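Long-range contacts in lipoprotein (Mycoplasma mycoides subsp. capri, PDB 7ADK), which is a lipoprotein of the mycoplasma peptidase family (DUF31, clan PA) and probably acts as a protease with a chymotrypsin-like fold: residues Asp248-Gly253 with Ser698-Tyr703; Thr490-Asn495 with Lys555-Val560; Ser823-Met828 with Phe844-Ile849. All coordinates share one frame; numbering follows the deposited sequence.

How the contacts relate
The three contacts lie far apart and touch at no point. Contact 1 closes a long loop of the chain, within which contact 2 is nested; contact 3 follows both, near the C-terminus. Contacts 1 and 2 sit on opposite sides of the centre of the chain, their own centres about 46 Å apart; the centre of contact 3 is about 38 Å from that of contact 1 and about 33 Å from that of contact 2. Contact 2 is part of the large antiparallel sheet, and contact 3 packs against strands 442-447 and 836-837 of the same sheet. Contact 1, in contrast, lies beside strand 783-792 of the mixed sheet.

Contact 1: residues Asp248-Gly253 with Ser698-Tyr703; sequences DGKVSG and SYQIGY
Lys-250 lies across the ring of Tyr-703 at about a right angle, so that an aliphatic carbon rather than the charge covers the ring. Lys-250 CE is 3.6 Å from the centroid of the Tyr-703 ring, 14° off the ring normal, a CH-pi contact over the centre of one face. The cation-pi contact is off-centre, with Lys-250 NZ 4.6 Å from the same centroid. Bends at the second and fourth side-chain torsions carry the ammonium back to its own backbone, where Lys-250 NZ donates to Asp-248 O at 3.0 Å; Ser-227 OG is a further partner. Lysine suits the place because its methylenes can lie on the ring while the ammonium finds oxygens beyond it. Gly-702, having no side chain, lets Lys-250 CD pack 3.8 Å from Gly-702 CA.

The contact joins the loop before strand 289-293 to the loop before strand 712-714, with helix 176-192 and strand 783-792 packed around them; these are connecting segments of a protein assigned to the clan PA peptidases, whose fold is built on beta-barrels.

Gln-700 crosses Lys-250 and uses both ends of its amide. Gln-700 NE2 donates to Val-251 O at 2.9 Å, nearly straight at 169°, approaching from above the carbonyl plane, and also meets Tyr-187 OH. Gln-700 OE1 turns back to accept Tyr-703 N at 3.0 Å, almost along the C=O axis. Ser-252 OG, anti to its backbone N, donates to Tyr-699 O at 2.9 Å, again from above the carbonyl plane. At the far end of the Tyr-703 ring, OH pairs with Asn-778 ND2.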
loop_
_atom_site.group_PDB
_atom_site.type_symbol
_atom_site.label_atom_id
_atom_site.label_comp_id
_atom_site.label_asym_id
_atom_site.label_seq_id
_atom_site.Cartn_x
_atom_site.Cartn_y
_atom_site.Cartn_z
ATOM N N ASP B 248 8.146 -17.607 25.768
ATOM C CA ASP B 248 6.873 -17.183 26.356
ATOM C C ASP B 248 6.258 -16.002 25.583
ATOM O O ASP B 248 6.935 -15.019 25.298
ATOM C CB ASP B 248 7.070 -16.839 27.845
ATOM C CG ASP B 248 7.864 -17.893 28.612
ATOM O OD1 ASP B 248 7.335 -18.991 28.844
ATOM O OD2 ASP B 248 9.022 -17.639 28.979
ATOM N N GLY B 249 4.979 -16.080 25.250
ATOM C CA GLY B 249 4.249 -15.071 24.490
ATOM C C GLY B 249 3.833 -13.822 25.266
ATOM O O GLY B 249 3.975 -13.748 26.483
ATOM N N LYS B 250 3.318 -12.825 24.546
ATOM C CA LYS B 250 3.072 -11.465 25.027
ATOM C C LYS B 250 1.856 -10.822 24.330
ATOM O O LYS B 250 1.732 -10.972 23.125
ATOM C CB LYS B 250 4.302 -10.607 24.694
ATOM C CG LYS B 250 5.730 -11.069 25.021
ATOM C CD LYS B 250 6.158 -10.959 26.475
ATOM C CE LYS B 250 7.667 -11.130 26.640
ATOM N NZ LYS B 250 8.134 -12.499 26.412
ATOM N N VAL B 251 1.066 -10.007 25.047
ATOM C CA VAL B 251 0.047 -9.020 24.569
ATOM C C VAL B 251 -0.165 -7.937 25.664
ATOM O O VAL B 251 0.424 -8.075 26.735
ATOM C CB VAL B 251 -1.311 -9.675 24.203
ATOM C CG1 VAL B 251 -2.163 -8.774 23.318
ATOM C CG2 VAL B 251 -1.235 -11.010 23.461
ATOM N N SER B 252 -0.947 -6.863 25.456
ATOM C CA SER B 252 -1.583 -6.084 26.552
ATOM C C SER B 252 -2.824 -5.289 26.112
ATOM O O SER B 252 -2.722 -4.337 25.334
ATOM C CB SER B 252 -0.599 -5.129 27.225
ATOM O OG SER B 252 -1.255 -4.226 28.091
ATOM N N GLY B 253 -3.993 -5.651 26.642
ATOM C CA GLY B 253 -5.306 -5.100 26.297
ATOM C C GLY B 253 -5.655 -3.799 27.017
ATOM O O GLY B 253 -6.749 -3.672 27.566
ATOM N N SER B 698 4.953 1.602 26.788
ATOM C CA SER B 698 3.992 0.509 26.682
ATOM C C SER B 698 3.630 -0.105 28.039
ATOM O O SER B 698 4.498 -0.398 28.856
ATOM C CB SER B 698 4.616 -0.556 25.794
ATOM O OG SER B 698 3.710 -1.578 25.509
ATOM N N TYR B 699 2.350 -0.385 28.277
ATOM C CA TYR B 699 1.850 -1.112 29.453
ATOM C C TYR B 699 1.886 -2.642 29.209
ATOM O O TYR B 699 1.004 -3.378 29.634
ATOM C CB TYR B 699 0.461 -0.571 29.870
ATOM C CG TYR B 699 0.389 0.809 30.522
ATOM C CD1 TYR B 699 0.877 1.959 29.867
ATOM C CD2 TYR B 699 -0.232 0.960 31.780
ATOM C CE1 TYR B 699 0.767 3.228 30.464
ATOM C CE2 TYR B 699 -0.366 2.229 32.372
ATOM C CZ TYR B 699 0.139 3.368 31.714
ATOM O OH TYR B 699 -0.031 4.597 32.260
ATOM N N GLN B 700 2.890 -3.157 28.501
ATOM C CA GLN B 700 3.177 -4.593 28.399
ATOM C C GLN B 700 3.794 -5.133 29.706
ATOM O O GLN B 700 4.756 -4.558 30.214
ATOM C CB GLN B 700 4.100 -4.846 27.193
ATOM C CG GLN B 700 3.746 -6.109 26.407
ATOM C CD GLN B 700 4.146 -7.401 27.080
ATOM O OE1 GLN B 700 5.285 -7.630 27.428
ATOM N NE2 GLN B 700 3.236 -8.314 27.279
ATOM N N ILE B 701 3.256 -6.223 30.269
ATOM C CA ILE B 701 3.761 -6.794 31.529
ATOM C C ILE B 701 5.011 -7.654 31.310
ATOM O O ILE B 701 5.944 -7.610 32.105
ATOM C CB ILE B 701 2.646 -7.602 32.229
ATOM C CG1 ILE B 701 1.433 -6.739 32.622
ATOM C CG2 ILE B 701 3.157 -8.395 33.438
ATOM C CD1 ILE B 701 1.663 -5.751 33.747
ATOM N N GLY B 702 5.056 -8.435 30.233
ATOM C CA GLY B 702 6.073 -9.459 30.014
ATOM C C GLY B 702 7.493 -8.927 29.943
ATOM O O GLY B 702 8.383 -9.460 30.597
ATOM N N TYR B 703 7.726 -7.884 29.152
ATOM C CA TYR B 703 9.047 -7.271 29.007
ATOM C C TYR B 703 9.452 -6.326 30.153
ATOM O O TYR B 703 10.640 -6.052 30.310
ATOM C CB TYR B 703 9.101 -6.534 27.668
ATOM C CG TYR B 703 9.141 -7.406 26.431
ATOM C CD1 TYR B 703 10.134 -8.389 26.316
ATOM C CD2 TYR B 703 8.251 -7.195 25.367
ATOM C CE1 TYR B 703 10.228 -9.180 25.161
ATOM C CE2 TYR B 703 8.344 -7.980 24.205
ATOM C CZ TYR B 703 9.324 -8.984 24.102
ATOM O OH TYR B 703 9.388 -9.774 23.002
#

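Contact 2: residues Thr490-Asn495 with Lys555-Val560; sequences TFSPIN and KYSYSV
Three serines on one face of this strand pair, Ser-492, Ser-557 and Ser-559, all hold OG in the crowded position between backbone N and carbonyl carbon. With chi1 of 56° and 40°, the facing residues Ser-492 and Ser-557 bring their hydroxyls together, and Ser-557 OG donates to Ser-492 OG at 2.8 Å. The small side chain of serine allows such a meeting directly across a hydrogen-bonded pair. Beside them, Ile-494 CD1 packs 3.5 Å from Ser-557 OG. Farther along, Thr-490 turns OG1 beside its own backbone N and pairs with Ser-463 OG, while Ser-559 OG bonds to Trp-561 NE1.

Phe-491 and Tyr-558 take the other face. Phe-491 has CG anti to the carbonyl carbon, whereas Tyr-558 uses the crowded position (chi1 76°); their side chains cross obliquely, and Phe-491 CD2 meets Tyr-558 CB at 3.7 Å.

Between the two faces the backbones pair. Thr-490 N reaches Ser-559 O at 2.9 Å, nearly straight; Ser-492 and Ser-557 bond each other in both directions, and Ile-494 N extends the pattern to Lys-555 O just beyond the strand. Alternating hydrogen-bonded and non-hydrogen-bonded pairs mark a two-faced antiparallel pairing, here of strands 486-493 and 556-562 within the large antiparallel sheet, consistent with the barrel architecture of clan PA peptidases.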
loop_
_atom_site.group_PDB
_atom_site.type_symbol
_atom_site.label_atom_id
_atom_site.label_comp_id
_atom_site.label_asym_id
_atom_site.label_seq_id
_atom_site.Cartn_x
_atom_site.Cartn_y
_atom_site.Cartn_z
ATOM N N THR B 490 23.326 4.829 -4.594
ATOM C CA THR B 490 23.951 3.497 -4.575
ATOM C C THR B 490 25.396 3.598 -5.013
ATOM O O THR B 490 25.685 4.173 -6.047
ATOM C CB THR B 490 23.188 2.491 -5.440
ATOM O OG1 THR B 490 21.852 2.411 -5.012
ATOM C CG2 THR B 490 23.738 1.073 -5.363
ATOM N N PHE B 491 26.303 2.996 -4.258
ATOM C CA PHE B 491 27.739 3.009 -4.489
ATOM C C PHE B 491 28.250 1.600 -4.748
ATOM O O PHE B 491 27.849 0.645 -4.082
ATOM C CB PHE B 491 28.462 3.657 -3.314
ATOM C CG PHE B 491 27.939 5.020 -2.930
ATOM C CD1 PHE B 491 26.837 5.131 -2.061
ATOM C CD2 PHE B 491 28.536 6.181 -3.446
ATOM C CE1 PHE B 491 26.342 6.393 -1.706
ATOM C CE2 PHE B 491 28.065 7.441 -3.052
ATOM C CZ PHE B 491 26.971 7.549 -2.184
ATOM N N SER B 492 29.144 1.476 -5.722
ATOM C CA SER B 492 29.684 0.214 -6.217
ATOM C C SER B 492 31.185 0.336 -6.476
ATOM O O SER B 492 31.645 1.409 -6.854
ATOM C CB SER B 492 28.953 -0.189 -7.492
ATOM O OG SER B 492 29.014 0.828 -8.467
ATOM N N PRO B 493 31.974 -0.722 -6.257
ATOM C CA PRO B 493 33.427 -0.691 -6.406
ATOM C C PRO B 493 33.901 -0.759 -7.867
ATOM O O PRO B 493 33.256 -1.361 -8.722
ATOM C CB PRO B 493 33.907 -1.913 -5.633
ATOM C CG PRO B 493 32.777 -2.917 -5.786
ATOM C CD PRO B 493 31.539 -2.034 -5.810
ATOM N N ILE B 494 35.075 -0.199 -8.138
ATOM C CA ILE B 494 35.730 -0.148 -9.449
ATOM C C ILE B 494 37.231 -0.453 -9.279
ATOM O O ILE B 494 37.810 -0.218 -8.219
ATOM C CB ILE B 494 35.388 1.217 -10.120
ATOM C CG1 ILE B 494 34.182 1.050 -11.033
ATOM C CG2 ILE B 494 36.534 1.899 -10.842
ATOM C CD1 ILE B 494 33.745 2.295 -11.787
ATOM N N ASN B 495 37.882 -1.008 -10.308
ATOM C CA ASN B 495 39.316 -1.330 -10.328
ATOM C C ASN B 495 39.820 -2.197 -9.150
ATOM O O ASN B 495 40.963 -2.062 -8.710
ATOM C CB ASN B 495 40.134 -0.044 -10.537
ATOM C CG ASN B 495 39.785 0.686 -11.810
ATOM O OD1 ASN B 495 39.614 0.094 -12.864
ATOM N ND2 ASN B 495 39.668 1.989 -11.776
ATOM N N LYS B 555 37.762 4.993 -8.274
ATOM C CA LYS B 555 37.709 3.896 -7.292
ATOM C C LYS B 555 36.303 3.361 -7.067
ATOM O O LYS B 555 36.150 2.173 -6.800
ATOM C CB LYS B 555 38.334 4.368 -5.970
ATOM C CG LYS B 555 39.804 4.770 -6.138
ATOM C CD LYS B 555 40.411 5.317 -4.850
ATOM C CE LYS B 555 41.797 5.880 -5.153
ATOM N NZ LYS B 555 42.198 6.905 -4.202
ATOM N N TYR B 556 35.280 4.197 -7.216
ATOM C CA TYR B 556 33.875 3.815 -7.087
ATOM C C TYR B 556 32.999 4.523 -8.120
ATOM O O TYR B 556 33.262 5.666 -8.483
ATOM C CB TYR B 556 33.361 4.140 -5.670
ATOM C CG TYR B 556 34.168 3.565 -4.525
ATOM C CD1 TYR B 556 35.288 4.263 -4.045
ATOM C CD2 TYR B 556 33.847 2.309 -3.980
ATOM C CE1 TYR B 556 36.117 3.684 -3.076
ATOM C CE2 TYR B 556 34.679 1.728 -3.007
ATOM C CZ TYR B 556 35.821 2.417 -2.554
ATOM O OH TYR B 556 36.641 1.891 -1.612
ATOM N N SER B 557 31.911 3.879 -8.535
ATOM C CA SER B 557 30.826 4.477 -9.319
ATOM C C SER B 557 29.570 4.631 -8.463
ATOM O O SER B 557 29.061 3.640 -7.932
ATOM C CB SER B 557 30.526 3.656 -10.577
ATOM O OG SER B 557 30.580 2.262 -10.355
ATOM N N TYR B 558 29.066 5.863 -8.373
ATOM C CA TYR B 558 27.781 6.173 -7.752
ATOM C C TYR B 558 26.662 6.242 -8.792
ATOM O O TYR B 558 26.874 6.630 -9.940
ATOM C CB TYR B 558 27.847 7.445 -6.893
ATOM C CG TYR B 558 27.865 8.762 -7.638
ATOM C CD1 TYR B 558 29.088 9.373 -7.966
ATOM C CD2 TYR B 558 26.659 9.392 -7.991
ATOM C CE1 TYR B 558 29.107 10.593 -8.661
ATOM C CE2 TYR B 558 26.672 10.605 -8.699
ATOM C CZ TYR B 558 27.898 11.207 -9.039
ATOM O OH TYR B 558 27.935 12.378 -9.718
ATOM N N SER B 559 25.451 5.888 -8.377
ATOM C CA SER B 559 24.221 6.090 -9.123
ATOM C C SER B 559 23.124 6.635 -8.220
ATOM O O SER B 559 23.016 6.237 -7.066
ATOM C CB SER B 559 23.800 4.795 -9.831
ATOM O OG SER B 559 23.701 3.713 -8.925
ATOM N N VAL B 560 22.358 7.604 -8.711
ATOM C CA VAL B 560 21.273 8.281 -8.002
ATOM C C VAL B 560 19.958 7.847 -8.612
ATOM O O VAL B 560 19.779 7.923 -9.821
ATOM C CB VAL B 560 21.389 9.812 -8.033
ATOM C CG1 VAL B 560 20.397 10.455 -7.079
ATOM C CG2 VAL B 560 22.793 10.279 -7.668
#

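Contact 3: residues Ser823-Met828 with Phe844-Ile849; sequences SYREVM and FTDDKI
The buried half of this contact is the Met-aromatic packing of Met-828 on Phe-844. With CG anti to the backbone N (chi1 -158°) and the chain extended beyond it, Met-828 lays its CG over one ring face, 3.9 Å from the Phe-844 centroid, while SD comes in obliquely, 4.3 Å from the same centroid. A flexible, unbranched thioether can follow a flat ring in this way. Tyr-444 and Ser-837 of neighbouring strands adjoin this apolar patch.

Arg-825 links it to the open side. Its chain runs straight until it bends at chi3 (57°), and Arg-825 NH1 then serves two acceptors at the guanidinium edge: Phe-844 O at 2.9 Å, in the carbonyl plane, and Asp-846 OD1 at 2.8 Å. The Asp-846 carboxylate plane is turned 79° from the Arg-825 guanidinium plane. Ile-849 CG1 covers one guanidinium face, 3.6 Å from Arg-825 NE, which itself donates to Tyr-812 O.

Asp-846 is exposed, so solvent may weaken its ion pair. NH2 of Arg-825 adds a weak bond to Asp-846 OD1. Arg-825 with Asp-846, and Met-828 with Phe-844, join loop 844-849 to helix 824-831; Glu-826, by a long, charge-only interaction with Arg-825, completes the salt-bridge network from the helix side.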
loop_
_atom_site.group_PDB
_atom_site.type_symbol
_atom_site.label_atom_id
_atom_site.label_comp_id
_atom_site.label_asym_id
_atom_site.label_seq_id
_atom_site.Cartn_x
_atom_site.Cartn_y
_atom_site.Cartn_z
ATOM N N SER B 823 33.134 3.527 24.411
ATOM C CA SER B 823 32.104 4.506 24.066
ATOM C C SER B 823 32.540 5.285 22.832
ATOM O O SER B 823 33.723 5.313 22.514
ATOM C CB SER B 823 31.819 5.445 25.231
ATOM O OG SER B 823 32.958 6.177 25.597
ATOM N N TYR B 824 31.602 5.918 22.128
ATOM C CA TYR B 824 31.871 6.607 20.866
ATOM C C TYR B 824 33.026 7.616 20.946
ATOM O O TYR B 824 33.931 7.598 20.115
ATOM C CB TYR B 824 30.580 7.293 20.407
ATOM C CG TYR B 824 30.709 8.072 19.117
ATOM C CD1 TYR B 824 31.317 7.492 17.989
ATOM C CD2 TYR B 824 30.275 9.405 19.057
ATOM C CE1 TYR B 824 31.526 8.242 16.828
ATOM C CE2 TYR B 824 30.495 10.159 17.897
ATOM C CZ TYR B 824 31.136 9.585 16.792
ATOM O OH TYR B 824 31.417 10.325 15.701
ATOM N N ARG B 825 33.039 8.470 21.976
ATOM C CA ARG B 825 34.070 9.484 22.190
ATOM C C ARG B 825 35.461 8.887 22.322
ATOM O O ARG B 825 36.388 9.317 21.654
ATOM C CB ARG B 825 33.701 10.282 23.442
ATOM C CG ARG B 825 34.663 11.458 23.662
ATOM C CD ARG B 825 34.405 12.219 24.963
ATOM N NE ARG B 825 34.473 11.325 26.127
ATOM C CZ ARG B 825 35.545 10.803 26.678
ATOM N NH1 ARG B 825 36.745 11.122 26.333
ATOM N NH2 ARG B 825 35.418 9.913 27.601
ATOM N N GLU B 826 35.629 7.909 23.196
ATOM C CA GLU B 826 36.961 7.378 23.505
ATOM C C GLU B 826 37.482 6.384 22.450
ATOM O O GLU B 826 38.688 6.201 22.321
ATOM C CB GLU B 826 37.002 6.872 24.952
ATOM C CG GLU B 826 36.184 5.619 25.219
ATOM C CD GLU B 826 35.744 5.451 26.683
ATOM O OE1 GLU B 826 36.318 6.084 27.596
ATOM O OE2 GLU B 826 34.798 4.657 26.905
ATOM N N VAL B 827 36.591 5.805 21.640
ATOM C CA VAL B 827 36.934 5.159 20.367
ATOM C C VAL B 827 37.400 6.189 19.341
ATOM O O VAL B 827 38.440 6.023 18.707
ATOM C CB VAL B 827 35.740 4.354 19.845
ATOM C CG1 VAL B 827 35.900 3.913 18.413
ATOM C CG2 VAL B 827 35.521 3.118 20.694
ATOM N N MET B 828 36.685 7.295 19.190
ATOM C CA MET B 828 37.038 8.310 18.209
ATOM C C MET B 828 38.305 9.098 18.590
ATOM O O MET B 828 39.066 9.506 17.721
ATOM C CB MET B 828 35.813 9.186 17.924
ATOM C CG MET B 828 35.997 9.856 16.567
ATOM S SD MET B 828 34.536 10.632 15.857
ATOM C CE MET B 828 35.278 11.353 14.381
ATOM N N PHE B 844 37.801 15.253 21.507
ATOM C CA PHE B 844 37.386 13.979 22.118
ATOM C C PHE B 844 37.983 13.682 23.506
ATOM O O PHE B 844 37.702 12.640 24.096
ATOM C CB PHE B 844 37.751 12.834 21.165
ATOM C CG PHE B 844 37.292 13.000 19.741
ATOM C CD1 PHE B 844 35.954 12.759 19.410
ATOM C CD2 PHE B 844 38.195 13.409 18.748
ATOM C CE1 PHE B 844 35.514 12.957 18.097
ATOM C CE2 PHE B 844 37.753 13.604 17.437
ATOM C CZ PHE B 844 36.408 13.397 17.114
ATOM N N THR B 845 38.836 14.549 24.041
ATOM C CA THR B 845 39.538 14.324 25.314
ATOM C C THR B 845 38.597 14.360 26.526
ATOM O O THR B 845 37.550 15.009 26.513
ATOM C CB THR B 845 40.698 15.313 25.480
ATOM O OG1 THR B 845 40.236 16.637 25.424
ATOM C CG2 THR B 845 41.756 15.154 24.407
ATOM N N ASP B 846 38.948 13.633 27.596
ATOM C CA ASP B 846 38.045 13.403 28.738
ATOM C C ASP B 846 37.663 14.684 29.502
ATOM O O ASP B 846 36.560 14.787 30.031
ATOM C CB ASP B 846 38.673 12.406 29.729
ATOM C CG ASP B 846 39.196 11.102 29.116
ATOM O OD1 ASP B 846 38.472 10.426 28.394
ATOM O OD2 ASP B 846 40.335 10.729 29.376
ATOM N N ASP B 847 38.553 15.677 29.540
ATOM C CA ASP B 847 38.305 16.981 30.153
ATOM C C ASP B 847 37.256 17.818 29.398
ATOM O O ASP B 847 36.731 18.779 29.958
ATOM C CB ASP B 847 39.632 17.751 30.327
ATOM C CG ASP B 847 40.584 17.784 29.127
ATOM O OD1 ASP B 847 41.711 18.260 29.290
ATOM O OD2 ASP B 847 40.242 17.292 28.035
ATOM N N LYS B 848 36.903 17.462 28.158
ATOM C CA LYS B 848 35.934 18.176 27.314
ATOM C C LYS B 848 34.572 17.482 27.208
ATOM O O LYS B 848 33.774 17.827 26.341
ATOM C CB LYS B 848 36.563 18.507 25.947
ATOM C CG LYS B 848 37.884 19.285 26.002
ATOM C CD LYS B 848 37.835 20.605 26.780
ATOM C CE LYS B 848 39.211 21.258 26.791
ATOM N NZ LYS B 848 39.243 22.513 27.562
ATOM N N ILE B 849 34.253 16.548 28.104
ATOM C CA ILE B 849 32.859 16.151 28.341
ATOM C C ILE B 849 32.118 17.370 28.922
ATOM O O ILE B 849 32.584 17.920 29.923
ATOM C CB ILE B 849 32.757 14.922 29.277
ATOM C CG1 ILE B 849 33.374 13.682 28.608
ATOM C CG2 ILE B 849 31.311 14.621 29.670
ATOM C CD1 ILE B 849 33.297 12.415 29.447
#